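Side-chain contacts in secreted effector protein SifA (Salmonella typhimurium, PDB 3CXB), which is required for endosomal tubulation and the formation of Salmonella-induced filaments in host cells, and interacts with the host protein PLEKHM2: residues F39-G42 and K43-D47; V29-E32 and K33-F37; L65-I68 and F69-K73; L75-A78 and S79-D82. All coordinates share one frame; numbering follows the deposited sequence.

Contact 1 of 4, residues F39-G42 and K43-D47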
ATOM      1  N   PHE A  39     -13.379  15.427 -15.843  1.00 98.21           N
ATOM      2  CA  PHE A  39     -14.197  15.338 -17.049  1.00107.03           C
ATOM      3  C   PHE A  39     -15.637  14.886 -16.784  1.00103.76           C
ATOM      4  O   PHE A  39     -16.191  15.142 -15.714  1.00101.29           O
ATOM      5  CB  PHE A  39     -13.540  14.400 -18.062  1.00121.21           C
ATOM      6  CG  PHE A  39     -13.335  13.006 -17.551  1.00138.41           C
ATOM      7  CD1 PHE A  39     -12.474  12.763 -16.486  1.00146.58           C
ATOM      8  CD2 PHE A  39     -13.991  11.927 -18.144  1.00146.61           C
ATOM      9  CE1 PHE A  39     -12.261  11.469 -16.017  1.00154.00           C
ATOM     10  CE2 PHE A  39     -13.786  10.624 -17.682  1.00153.83           C
ATOM     11  CZ  PHE A  39     -12.918  10.395 -16.617  1.00155.73           C
ATOM     12  N   SER A  40     -16.232  14.213 -17.767  1.00100.20           N
ATOM     13  CA  SER A  40     -17.612  13.744 -17.683  1.00 92.83           C
ATOM     14  C   SER A  40     -17.921  12.793 -16.524  1.00 85.88           C
ATOM     15  O   SER A  40     -18.174  13.221 -15.400  1.00 85.92           O
ATOM     16  CB  SER A  40     -18.011  13.082 -19.007  1.00 94.35           C
ATOM     17  OG  SER A  40     -19.345  12.610 -18.955  1.00101.72           O
ATOM     18  N   THR A  41     -17.915  11.499 -16.815  1.00 79.21           N
ATOM     19  CA  THR A  41     -18.210  10.473 -15.825  1.00 72.00           C
ATOM     20  C   THR A  41     -17.277  10.535 -14.635  1.00 69.39           C
ATOM     21  O   THR A  41     -17.552   9.957 -13.588  1.00 69.31           O
ATOM     22  CB  THR A  41     -18.075   9.091 -16.451  1.00 70.10           C
ATOM     23  OG1 THR A  41     -18.978   8.986 -17.555  1.00 68.35           O
ATOM     24  CG2 THR A  41     -18.368   8.009 -15.433  1.00 70.51           C
ATOM     25  N   GLY A  42     -16.170  11.244 -14.806  1.00 66.75           N
ATOM     26  CA  GLY A  42     -15.191  11.349 -13.745  1.00 63.34           C
ATOM     27  C   GLY A  42     -15.630  12.050 -12.474  1.00 60.85           C
ATOM     28  O   GLY A  42     -15.174  11.687 -11.393  1.00 56.97           O
ATOM     29  N   LYS A  43     -16.503  13.046 -12.582  1.00 57.68           N
ATOM     30  CA  LYS A  43     -16.930  13.773 -11.395  1.00 58.17           C
ATOM     31  C   LYS A  43     -17.867  12.976 -10.470  1.00 55.13           C
ATOM     32  O   LYS A  43     -17.832  13.146  -9.244  1.00 53.21           O
ATOM     33  CB  LYS A  43     -17.564  15.109 -11.795  1.00 62.95           C
ATOM     34  CG  LYS A  43     -18.897  14.995 -12.481  1.00 69.87           C
ATOM     35  CD  LYS A  43     -19.397  16.365 -12.913  1.00 78.78           C
ATOM     36  CE  LYS A  43     -20.794  16.285 -13.551  1.00 83.93           C
ATOM     37  NZ  LYS A  43     -21.388  17.625 -13.883  1.00 87.03           N
ATOM     38  N   ALA A  44     -18.698  12.105 -11.039  1.00 52.18           N
ATOM     39  CA  ALA A  44     -19.585  11.281 -10.219  1.00 48.40           C
ATOM     40  C   ALA A  44     -18.708  10.365  -9.351  1.00 47.04           C
ATOM     41  O   ALA A  44     -19.026  10.106  -8.180  1.00 47.31           O
ATOM     42  CB  ALA A  44     -20.504  10.456 -11.093  1.00 46.98           C
ATOM     43  N   LYS A  45     -17.602   9.887  -9.917  1.00 44.69           N
ATOM     44  CA  LYS A  45     -16.686   9.040  -9.169  1.00 46.56           C
ATOM     45  C   LYS A  45     -15.834   9.844  -8.167  1.00 46.46           C
ATOM     46  O   LYS A  45     -15.581   9.388  -7.047  1.00 47.15           O
ATOM     47  CB  LYS A  45     -15.771   8.263 -10.118  1.00 48.78           C
ATOM     48  CG  LYS A  45     -16.494   7.225 -10.974  1.00 53.42           C
ATOM     49  CD  LYS A  45     -15.539   6.560 -11.970  1.00 55.43           C
ATOM     50  CE  LYS A  45     -16.262   5.570 -12.886  1.00 57.29           C
ATOM     51  NZ  LYS A  45     -15.337   4.822 -13.793  1.00 58.43           N
ATOM     52  N   ALA A  46     -15.386  11.030  -8.555  1.00 45.41           N
ATOM     53  CA  ALA A  46     -14.586  11.849  -7.648  1.00 45.93           C
ATOM     54  C   ALA A  46     -15.474  12.332  -6.497  1.00 45.04           C
ATOM     55  O   ALA A  46     -14.999  12.663  -5.407  1.00 43.14           O
ATOM     56  CB  ALA A  46     -13.992  13.047  -8.399  1.00 41.77           C
ATOM     57  N   ASP A  47     -16.772  12.364  -6.759  1.00 46.36           N
ATOM     58  CA  ASP A  47     -17.742  12.805  -5.774  1.00 48.98           C
ATOM     59  C   ASP A  47     -17.923  11.726  -4.715  1.00 51.70           C
ATOM     60  O   ASP A  47     -18.002  12.015  -3.518  1.00 48.29           O
ATOM     61  CB  ASP A  47     -19.072  13.109  -6.468  1.00 47.83           C
ATOM     62  CG  ASP A  47     -20.161  13.507  -5.499  1.00 50.05           C
ATOM     63  OD1 ASP A  47     -20.632  12.645  -4.742  1.00 54.60           O
ATOM     64  OD2 ASP A  47     -20.554  14.685  -5.480  1.00 52.54           O
TER
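Gly-42 O accepts the backbone N-H of Ala-46 at 2.9 Å. This is the first-turn i to i+4 bond of the alpha-helix 42-54. Just before it, Lys-43 N is hydrogen-bonded to Ser-40 O at 3.3 Å, an i to i+3 spacing. Together the two bonds turn the loop 39-41 into the helix.

Side chains pack around this start. Lys-43 places CG between its backbone N and carbonyl carbon (chi1 70°). This brings CG alongside Ser-40 O at 3.5 Å, while the rest of the chain runs out extended, away from the loop. Thr-41 and Lys-45 meet at an oblique angle on the exposed flank, with methyl CG2 of Thr-41 4.1 Å from CE of Lys-45. Ala-46 faces inward and touches Leu-72 and Leu-75 of helix 62-75. Lys-43 touches Trp-31 of helix 25-34. Asp-47 forms a salt bridge with Lys-23 near the start of the modelled chain. The Phe-39 ring is poorly ordered; as modelled, the backbone N of Gly-42 stands 3.7 Å above the centre of one ring face.

Contact 2 of 4, residues V29-E32 and K33-F37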
ATOM      1  N   VAL A  29     -18.893  23.738  -0.924  1.00 50.06           N
ATOM      2  CA  VAL A  29     -17.935  24.781  -1.224  1.00 48.02           C
ATOM      3  C   VAL A  29     -16.687  24.144  -1.843  1.00 47.29           C
ATOM      4  O   VAL A  29     -16.064  24.720  -2.727  1.00 47.92           O
ATOM      5  CB  VAL A  29     -17.566  25.591   0.060  1.00 50.46           C
ATOM      6  CG1 VAL A  29     -17.148  24.661   1.148  1.00 54.47           C
ATOM      7  CG2 VAL A  29     -16.439  26.568  -0.221  1.00 49.79           C
ATOM      8  N   LEU A  30     -16.335  22.944  -1.400  1.00 45.73           N
ATOM      9  CA  LEU A  30     -15.146  22.294  -1.937  1.00 42.70           C
ATOM     10  C   LEU A  30     -15.426  21.781  -3.326  1.00 43.83           C
ATOM     11  O   LEU A  30     -14.596  21.896  -4.222  1.00 40.82           O
ATOM     12  CB  LEU A  30     -14.710  21.121  -1.060  1.00 39.42           C
ATOM     13  CG  LEU A  30     -13.629  20.272  -1.734  1.00 35.54           C
ATOM     14  CD1 LEU A  30     -12.418  21.135  -2.034  1.00 37.64           C
ATOM     15  CD2 LEU A  30     -13.233  19.140  -0.852  1.00 31.63           C
ATOM     16  N   TRP A  31     -16.614  21.215  -3.494  1.00 44.84           N
ATOM     17  CA  TRP A  31     -16.991  20.657  -4.775  1.00 48.00           C
ATOM     18  C   TRP A  31     -17.127  21.724  -5.840  1.00 49.85           C
ATOM     19  O   TRP A  31     -16.755  21.506  -6.994  1.00 50.36           O
ATOM     20  CB  TRP A  31     -18.292  19.876  -4.655  1.00 48.56           C
ATOM     21  CG  TRP A  31     -18.658  19.194  -5.930  1.00 49.54           C
ATOM     22  CD1 TRP A  31     -19.745  19.453  -6.713  1.00 49.71           C
ATOM     23  CD2 TRP A  31     -17.909  18.178  -6.602  1.00 50.15           C
ATOM     24  NE1 TRP A  31     -19.719  18.666  -7.833  1.00 51.07           N
ATOM     25  CE2 TRP A  31     -18.603  17.870  -7.791  1.00 51.75           C
ATOM     26  CE3 TRP A  31     -16.714  17.499  -6.318  1.00 48.56           C
ATOM     27  CZ2 TRP A  31     -18.143  16.913  -8.696  1.00 49.63           C
ATOM     28  CZ3 TRP A  31     -16.257  16.552  -7.219  1.00 47.66           C
ATOM     29  CH2 TRP A  31     -16.973  16.268  -8.394  1.00 48.84           C
ATOM     30  N   GLU A  32     -17.657  22.881  -5.456  1.00 51.22           N
ATOM     31  CA  GLU A  32     -17.828  23.968  -6.400  1.00 51.23           C
ATOM     32  C   GLU A  32     -16.483  24.496  -6.855  1.00 50.17           C
ATOM     33  O   GLU A  32     -16.397  25.211  -7.843  1.00 51.29           O
ATOM     34  CB  GLU A  32     -18.627  25.105  -5.774  1.00 52.16           C
ATOM     35  CG  GLU A  32     -19.530  25.812  -6.764  1.00 55.91           C
ATOM     36  CD  GLU A  32     -20.427  24.836  -7.503  1.00 58.93           C
ATOM     37  OE1 GLU A  32     -21.072  23.998  -6.828  1.00 60.23           O
ATOM     38  OE2 GLU A  32     -20.485  24.908  -8.752  1.00 61.56           O
ATOM     39  N   LYS A  33     -15.422  24.143  -6.146  1.00 50.58           N
ATOM     40  CA  LYS A  33     -14.107  24.622  -6.530  1.00 52.61           C
ATOM     41  C   LYS A  33     -13.248  23.553  -7.192  1.00 54.12           C
ATOM     42  O   LYS A  33     -12.301  23.874  -7.913  1.00 53.70           O
ATOM     43  CB  LYS A  33     -13.380  25.178  -5.302  1.00 56.33           C
ATOM     44  CG  LYS A  33     -14.069  26.399  -4.692  1.00 62.20           C
ATOM     45  CD  LYS A  33     -13.268  27.033  -3.564  1.00 64.25           C
ATOM     46  CE  LYS A  33     -13.972  28.294  -3.068  1.00 68.09           C
ATOM     47  NZ  LYS A  33     -13.210  29.016  -2.008  1.00 71.24           N
ATOM     48  N   ILE A  34     -13.579  22.288  -6.946  1.00 53.61           N
ATOM     49  CA  ILE A  34     -12.814  21.159  -7.482  1.00 51.63           C
ATOM     50  C   ILE A  34     -13.571  20.517  -8.656  1.00 53.25           C
ATOM     51  O   ILE A  34     -12.988  19.850  -9.512  1.00 49.85           O
ATOM     52  CB  ILE A  34     -12.536  20.109  -6.331  1.00 53.39           C
ATOM     53  CG1 ILE A  34     -11.274  19.298  -6.624  1.00 52.61           C
ATOM     54  CG2 ILE A  34     -13.700  19.162  -6.173  1.00 49.15           C
ATOM     55  CD1 ILE A  34     -10.008  20.131  -6.615  1.00 55.38           C
ATOM     56  N   LYS A  35     -14.874  20.771  -8.681  1.00 54.86           N
ATOM     57  CA  LYS A  35     -15.802  20.282  -9.689  1.00 59.23           C
ATOM     58  C   LYS A  35     -15.279  20.183 -11.114  1.00 64.04           C
ATOM     59  O   LYS A  35     -15.415  19.142 -11.755  1.00 62.08           O
ATOM     60  CB  LYS A  35     -17.023  21.187  -9.683  1.00 58.67           C
ATOM     61  CG  LYS A  35     -18.100  20.830 -10.664  1.00 58.32           C
ATOM     62  CD  LYS A  35     -19.190  21.890 -10.649  1.00 54.90           C
ATOM     63  CE  LYS A  35     -18.636  23.240 -11.064  1.00 53.47           C
ATOM     64  NZ  LYS A  35     -19.723  24.228 -11.244  1.00 53.85           N
ATOM     65  N   ASP A  36     -14.703  21.270 -11.611  1.00 69.64           N
ATOM     66  CA  ASP A  36     -14.215  21.305 -12.983  1.00 74.43           C
ATOM     67  C   ASP A  36     -12.880  20.625 -13.165  1.00 74.29           C
ATOM     68  O   ASP A  36     -12.345  20.593 -14.266  1.00 73.85           O
ATOM     69  CB  ASP A  36     -14.125  22.750 -13.481  1.00 79.61           C
ATOM     70  CG  ASP A  36     -15.456  23.483 -13.390  1.00 85.63           C
ATOM     71  OD1 ASP A  36     -16.459  23.004 -13.968  1.00 87.50           O
ATOM     72  OD2 ASP A  36     -15.489  24.547 -12.733  1.00 91.31           O
ATOM     73  N   PHE A  37     -12.341  20.073 -12.091  1.00 75.80           N
ATOM     74  CA  PHE A  37     -11.064  19.386 -12.176  1.00 77.43           C
ATOM     75  C   PHE A  37     -11.193  18.023 -12.852  1.00 77.27           C
ATOM     76  O   PHE A  37     -10.188  17.382 -13.157  1.00 77.62           O
ATOM     77  CB  PHE A  37     -10.478  19.198 -10.777  1.00 79.24           C
ATOM     78  CG  PHE A  37      -9.864  20.438 -10.204  1.00 82.87           C
ATOM     79  CD1 PHE A  37     -10.606  21.608 -10.079  1.00 84.84           C
ATOM     80  CD2 PHE A  37      -8.540  20.434  -9.777  1.00 84.75           C
ATOM     81  CE1 PHE A  37     -10.039  22.766  -9.537  1.00 85.72           C
ATOM     82  CE2 PHE A  37      -7.960  21.582  -9.233  1.00 86.10           C
ATOM     83  CZ  PHE A  37      -8.715  22.753  -9.113  1.00 86.58           C
TER
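Trp-31 packs against both Ile-34 and Lys-35 at the end of helix 25-34, where the chain passes into a 3-10 segment at 35-37. This is the close side of the contact. CA of Lys-35 lies over the six-membered ring, 4.1 Å from its centroid and 8° off the normal, a CH-pi interaction. Ile-34 crosses the indole at about a right angle, with CG2 3.4 Å from Trp-31 CE3. CG of Trp-31 is anti to the backbone N (chi1 -175°), which carries the indole forward along the helix to the next turn. Lys-23 makes a cation-pi contact with Trp-31. Leu-30 O accepts two backbone donors, Lys-33 N at 3.1 Å and Ile-34 N at 2.9 Å. Leu-30 also packs on Leu-50 of helix 42-54.

The outer side is looser. Val-29 and Lys-33 run side by side, with CG2 of Val-29 4.1 Å from CE of Lys-33. Glu-32 is exposed and forms a salt bridge with Lys-35, OE2 to NZ 2.7 Å. The lysine bends at chi3 (62°) to bring its ammonium there. Lys-35 thus serves the indole with its backbone end and the carboxylate with its tip, and its charge probably offsets the nearby acids Glu-32 and Asp-36.

Contact 3 of 4, residues L65-I68 and F69-K73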
ATOM      1  N   LEU A  65      -6.762   6.415   2.875  1.00 28.02           N
ATOM      2  CA  LEU A  65      -6.715   7.865   2.723  1.00 27.14           C
ATOM      3  C   LEU A  65      -5.814   8.199   1.542  1.00 24.55           C
ATOM      4  O   LEU A  65      -6.231   8.908   0.632  1.00 25.34           O
ATOM      5  CB  LEU A  65      -6.115   8.541   3.957  1.00 23.06           C
ATOM      6  CG  LEU A  65      -6.706   9.902   4.349  1.00 21.89           C
ATOM      7  CD1 LEU A  65      -5.858  10.513   5.413  1.00 21.31           C
ATOM      8  CD2 LEU A  65      -6.811  10.819   3.187  1.00 20.54           C
ATOM      9  N   THR A  66      -4.579   7.702   1.557  1.00 24.77           N
ATOM     10  CA  THR A  66      -3.662   8.005   0.458  1.00 29.06           C
ATOM     11  C   THR A  66      -4.182   7.528  -0.891  1.00 30.39           C
ATOM     12  O   THR A  66      -4.028   8.243  -1.894  1.00 29.66           O
ATOM     13  CB  THR A  66      -2.264   7.404   0.669  1.00 33.20           C
ATOM     14  OG1 THR A  66      -2.331   5.981   0.501  1.00 43.17           O
ATOM     15  CG2 THR A  66      -1.750   7.718   2.077  1.00 31.82           C
ATOM     16  N   GLU A  67      -4.816   6.353  -0.930  1.00 26.08           N
ATOM     17  CA  GLU A  67      -5.317   5.867  -2.211  1.00 25.52           C
ATOM     18  C   GLU A  67      -6.296   6.847  -2.810  1.00 26.95           C
ATOM     19  O   GLU A  67      -6.169   7.249  -3.973  1.00 27.14           O
ATOM     20  CB  GLU A  67      -6.045   4.523  -2.079  1.00 27.89           C
ATOM     21  CG  GLU A  67      -5.198   3.313  -1.755  1.00 30.49           C
ATOM     22  CD  GLU A  67      -6.046   2.081  -1.532  1.00 30.80           C
ATOM     23  OE1 GLU A  67      -5.465   0.990  -1.322  1.00 30.50           O
ATOM     24  OE2 GLU A  67      -7.296   2.209  -1.562  1.00 33.02           O
ATOM     25  N   ILE A  68      -7.280   7.228  -2.008  1.00 28.04           N
ATOM     26  CA  ILE A  68      -8.335   8.104  -2.480  1.00 29.52           C
ATOM     27  C   ILE A  68      -7.780   9.367  -3.059  1.00 31.42           C
ATOM     28  O   ILE A  68      -8.320   9.926  -4.027  1.00 32.44           O
ATOM     29  CB  ILE A  68      -9.325   8.448  -1.364  1.00 31.52           C
ATOM     30  CG1 ILE A  68      -9.924   7.152  -0.795  1.00 35.67           C
ATOM     31  CG2 ILE A  68     -10.444   9.310  -1.924  1.00 27.30           C
ATOM     32  CD1 ILE A  68     -10.788   7.350   0.466  1.00 37.63           C
ATOM     33  N   PHE A  69      -6.683   9.812  -2.465  1.00 32.61           N
ATOM     34  CA  PHE A  69      -6.039  11.021  -2.925  1.00 33.33           C
ATOM     35  C   PHE A  69      -5.655  10.841  -4.402  1.00 31.35           C
ATOM     36  O   PHE A  69      -6.009  11.660  -5.250  1.00 27.61           O
ATOM     37  CB  PHE A  69      -4.792  11.295  -2.088  1.00 34.63           C
ATOM     38  CG  PHE A  69      -4.069  12.536  -2.492  1.00 35.51           C
ATOM     39  CD1 PHE A  69      -4.568  13.789  -2.146  1.00 34.54           C
ATOM     40  CD2 PHE A  69      -2.885  12.453  -3.224  1.00 36.38           C
ATOM     41  CE1 PHE A  69      -3.905  14.950  -2.511  1.00 33.77           C
ATOM     42  CE2 PHE A  69      -2.212  13.610  -3.597  1.00 38.53           C
ATOM     43  CZ  PHE A  69      -2.730  14.871  -3.235  1.00 35.28           C
ATOM     44  N   PHE A  70      -4.955   9.749  -4.707  1.00 32.33           N
ATOM     45  CA  PHE A  70      -4.520   9.498  -6.077  1.00 34.14           C
ATOM     46  C   PHE A  70      -5.632   9.086  -7.031  1.00 33.79           C
ATOM     47  O   PHE A  70      -5.523   9.261  -8.239  1.00 32.44           O
ATOM     48  CB  PHE A  70      -3.367   8.496  -6.070  1.00 33.28           C
ATOM     49  CG  PHE A  70      -2.100   9.081  -5.511  1.00 36.54           C
ATOM     50  CD1 PHE A  70      -1.318   9.936  -6.274  1.00 36.19           C
ATOM     51  CD2 PHE A  70      -1.734   8.856  -4.195  1.00 37.31           C
ATOM     52  CE1 PHE A  70      -0.216  10.583  -5.719  1.00 36.57           C
ATOM     53  CE2 PHE A  70      -0.619   9.511  -3.634  1.00 37.31           C
ATOM     54  CZ  PHE A  70       0.140  10.361  -4.399  1.00 35.48           C
ATOM     55  N   GLU A  71      -6.716   8.545  -6.501  1.00 35.91           N
ATOM     56  CA  GLU A  71      -7.810   8.200  -7.390  1.00 37.62           C
ATOM     57  C   GLU A  71      -8.329   9.554  -7.881  1.00 36.98           C
ATOM     58  O   GLU A  71      -8.741   9.709  -9.026  1.00 36.20           O
ATOM     59  CB  GLU A  71      -8.898   7.417  -6.638  1.00 37.99           C
ATOM     60  CG  GLU A  71      -8.644   5.895  -6.564  1.00 41.10           C
ATOM     61  CD  GLU A  71      -9.600   5.144  -5.631  1.00 43.50           C
ATOM     62  OE1 GLU A  71     -10.828   5.402  -5.698  1.00 45.28           O
ATOM     63  OE2 GLU A  71      -9.126   4.283  -4.846  1.00 41.20           O
ATOM     64  N   LEU A  72      -8.289  10.548  -7.008  1.00 36.69           N
ATOM     65  CA  LEU A  72      -8.746  11.866  -7.394  1.00 37.62           C
ATOM     66  C   LEU A  72      -7.780  12.442  -8.424  1.00 36.88           C
ATOM     67  O   LEU A  72      -8.191  12.896  -9.488  1.00 34.00           O
ATOM     68  CB  LEU A  72      -8.826  12.785  -6.169  1.00 35.11           C
ATOM     69  CG  LEU A  72      -9.976  12.477  -5.205  1.00 36.53           C
ATOM     70  CD1 LEU A  72      -9.721  13.115  -3.859  1.00 32.57           C
ATOM     71  CD2 LEU A  72     -11.307  12.984  -5.803  1.00 36.81           C
ATOM     72  N   LYS A  73      -6.490  12.411  -8.103  1.00 37.76           N
ATOM     73  CA  LYS A  73      -5.485  12.947  -9.002  1.00 39.79           C
ATOM     74  C   LYS A  73      -5.615  12.284 -10.368  1.00 40.61           C
ATOM     75  O   LYS A  73      -5.633  12.953 -11.402  1.00 40.31           O
ATOM     76  CB  LYS A  73      -4.099  12.709  -8.433  1.00 39.32           C
ATOM     77  CG  LYS A  73      -3.002  13.375  -9.233  1.00 41.10           C
ATOM     78  CD  LYS A  73      -1.641  13.059  -8.634  1.00 42.99           C
ATOM     79  CE  LYS A  73      -0.503  13.500  -9.529  1.00 39.97           C
ATOM     80  NZ  LYS A  73       0.776  12.912  -9.030  1.00 42.85           N
TER
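Ile-68 overlaps Leu-72 one turn along the alpha-helix 62-75, its CG2 4.3 Å from Leu-72 CD1. With CG2 set opposite its backbone N, Ile-68 points this methyl up the helix toward Leu-72. The pair shares an apolar face, where Ile-68 also touches Cys-49 and Leu-72 touches Ala-46, both of helix 42-54. Backbone i to i+4 bonds run beneath: Leu-72 N to Ile-68 O is 3.0 Å and Glu-71 N to Glu-67 O is 2.9 Å.

A second flank carries acids. The OE2 atoms of Glu-67 and Glu-71 are 4.3 Å apart. Both form salt bridges with NH2 of Arg-64, which probably eases the repulsion.

On a further side, Thr-66 OG1 is hydrogen-bonded to Tyr-158 OH, and the Phe-70 ring meets that of Tyr-158 with the planes at about 45°. The two neighbouring phenylalanines differ in posture. Phe-70 has CG anti to its carbonyl carbon (chi1 -70°), and its CD2 lies 3.3 Å from Thr-66 O. Phe-69 instead has CG anti to its backbone N (chi1 -180°), and its CD2 stands 3.7 Å above the centre of one face of the Phe-70 ring.

Contact 4 of 4, residues L75-A78 and S79-D82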
ATOM      1  N   LEU A  75      -8.238  10.926 -11.562  1.00 42.90           N
ATOM      2  CA  LEU A  75      -9.509  11.298 -12.192  1.00 46.26           C
ATOM      3  C   LEU A  75      -9.516  12.694 -12.815  1.00 47.16           C
ATOM      4  O   LEU A  75     -10.294  12.982 -13.725  1.00 43.87           O
ATOM      5  CB  LEU A  75     -10.663  11.219 -11.188  1.00 46.97           C
ATOM      6  CG  LEU A  75     -11.115   9.828 -10.738  1.00 50.30           C
ATOM      7  CD1 LEU A  75     -12.184   9.960  -9.656  1.00 50.26           C
ATOM      8  CD2 LEU A  75     -11.645   9.048 -11.939  1.00 50.60           C
ATOM      9  N   ALA A  76      -8.658  13.568 -12.316  1.00 49.16           N
ATOM     10  CA  ALA A  76      -8.610  14.923 -12.830  1.00 50.20           C
ATOM     11  C   ALA A  76      -7.857  14.952 -14.150  1.00 50.02           C
ATOM     12  O   ALA A  76      -7.014  14.095 -14.404  1.00 47.89           O
ATOM     13  CB  ALA A  76      -7.942  15.833 -11.819  1.00 48.64           C
ATOM     14  N   CYS A  77      -8.167  15.938 -14.987  1.00 51.32           N
ATOM     15  CA  CYS A  77      -7.497  16.068 -16.267  1.00 54.72           C
ATOM     16  C   CYS A  77      -6.048  16.475 -16.010  1.00 55.34           C
ATOM     17  O   CYS A  77      -5.733  17.016 -14.950  1.00 58.04           O
ATOM     18  CB  CYS A  77      -8.211  17.111 -17.142  1.00 57.38           C
ATOM     19  SG  CYS A  77      -8.341  18.818 -16.475  1.00 62.34           S
ATOM     20  N   ALA A  78      -5.168  16.205 -16.970  1.00 56.62           N
ATOM     21  CA  ALA A  78      -3.748  16.539 -16.833  1.00 59.39           C
ATOM     22  C   ALA A  78      -3.516  18.019 -16.530  1.00 59.66           C
ATOM     23  O   ALA A  78      -2.575  18.379 -15.833  1.00 59.45           O
ATOM     24  CB  ALA A  78      -2.997  16.142 -18.100  1.00 58.45           C
ATOM     25  N   SER A  79      -4.376  18.872 -17.066  1.00 62.61           N
ATOM     26  CA  SER A  79      -4.259  20.306 -16.840  1.00 64.61           C
ATOM     27  C   SER A  79      -4.210  20.591 -15.344  1.00 64.50           C
ATOM     28  O   SER A  79      -3.359  21.340 -14.874  1.00 66.75           O
ATOM     29  CB  SER A  79      -5.460  21.051 -17.443  1.00 67.12           C
ATOM     30  OG  SER A  79      -5.695  20.683 -18.791  1.00 69.60           O
ATOM     31  N   GLN A  80      -5.121  19.970 -14.598  1.00 64.23           N
ATOM     32  CA  GLN A  80      -5.202  20.185 -13.157  1.00 62.81           C
ATOM     33  C   GLN A  80      -4.404  19.224 -12.267  1.00 60.52           C
ATOM     34  O   GLN A  80      -4.418  19.370 -11.050  1.00 59.73           O
ATOM     35  CB  GLN A  80      -6.667  20.162 -12.721  1.00 66.22           C
ATOM     36  CG  GLN A  80      -7.578  20.973 -13.613  1.00 66.59           C
ATOM     37  CD  GLN A  80      -6.934  22.261 -14.073  1.00 68.07           C
ATOM     38  OE1 GLN A  80      -6.418  23.028 -13.268  1.00 66.48           O
ATOM     39  NE2 GLN A  80      -6.960  22.505 -15.379  1.00 71.25           N
ATOM     40  N   ARG A  81      -3.708  18.253 -12.846  1.00 57.98           N
ATOM     41  CA  ARG A  81      -2.959  17.318 -12.018  1.00 56.54           C
ATOM     42  C   ARG A  81      -1.805  17.929 -11.228  1.00 57.71           C
ATOM     43  O   ARG A  81      -1.400  17.385 -10.196  1.00 56.95           O
ATOM     44  CB  ARG A  81      -2.471  16.130 -12.851  1.00 53.68           C
ATOM     45  CG  ARG A  81      -3.605  15.198 -13.229  1.00 52.75           C
ATOM     46  CD  ARG A  81      -3.149  13.945 -13.977  1.00 51.53           C
ATOM     47  NE  ARG A  81      -4.299  13.185 -14.479  1.00 50.53           N
ATOM     48  CZ  ARG A  81      -4.222  12.051 -15.171  1.00 51.62           C
ATOM     49  NH1 ARG A  81      -3.044  11.516 -15.466  1.00 55.01           N
ATOM     50  NH2 ARG A  81      -5.332  11.445 -15.568  1.00 52.76           N
ATOM     51  N   ASP A  82      -1.254  19.047 -11.687  1.00 58.62           N
ATOM     52  CA  ASP A  82      -0.177  19.645 -10.908  1.00 57.79           C
ATOM     53  C   ASP A  82      -0.789  20.284  -9.670  1.00 54.99           C
ATOM     54  O   ASP A  82      -0.082  20.807  -8.816  1.00 53.41           O
ATOM     55  CB  ASP A  82       0.639  20.671 -11.720  1.00 59.10           C
ATOM     56  CG  ASP A  82      -0.211  21.770 -12.315  1.00 59.63           C
ATOM     57  OD1 ASP A  82      -1.134  22.240 -11.628  1.00 58.12           O
ATOM     58  OD2 ASP A  82       0.062  22.172 -13.471  1.00 64.62           O
TER
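Ala-76 O is held by two nitrogens of the Arg-81 guanidinium. NE donates at 2.9 Å, fairly straight at 164°. NH2 adds a weak bond to Ala-76 O at 3.3 Å. The oxygen lies close to the guanidinium plane, at its edge, while NE is tilted from the carbonyl plane of Ala-76. The motif is a turn between helix 62-75 and the short, weakly bonded helix 78-81, fastened by a side chain to a backbone carbonyl. Ala-76 is the first residue to leave the helical backbone angles after helix 62-75. Its C=O is instead met by the side chain of Arg-81, five residues on.

The Arg-81 chain is extended from CG to NE. It passes along the turn, with CG 3.3 Å from Cys-77 O, before the guanidinium reaches Ala-76. A long, weak ion pair links NH2 to Glu-74 as well.

The backbone of the turn is held more lightly. Gln-80 N makes a weak hydrogen bond to Cys-77 O at 3.0 Å, and Arg-81 N makes another to Ala-78 O at 3.2 Å. Both have i to i+3 spacing.

Phe-37 and Cys-77 are joined by a backbone hydrogen bond, and Ala-76 packs on Phe-38, so the turn rests on the chain that follows helix 25-34. The thiol of Cys-77 lies across the start of the short helix. SG sits between the backbone N and the carbonyl carbon (chi1 59°), which places it 3.7 Å from Gln-80 CG and 3.8 Å from Ser-79 CB.

Overall arrangement
The four contacts follow in series along the chain, without nesting or crossing. Contact 2 comes first and ends helix 25-34. Contact 1 then turns the following loop into helix 42-54, and the Trp-31 ring of contact 2 packs against its Lys-43 carbonyl. Contact 3 lies within helix 62-75, its centre about 12 Å from that of the chain. It meets contact 1 through Leu-72 and Ala-46. Helix 62-75 also packs on strands 84-87 and 108-114 of the five-stranded antiparallel sheet. Contact 4 closes the short turn between that helix and helix 78-81. It meets contact 2 through Phe-37 and contact 1 through Leu-75. Contacts 2 and 3 do not touch; helix 42-54 packs against the helices of both.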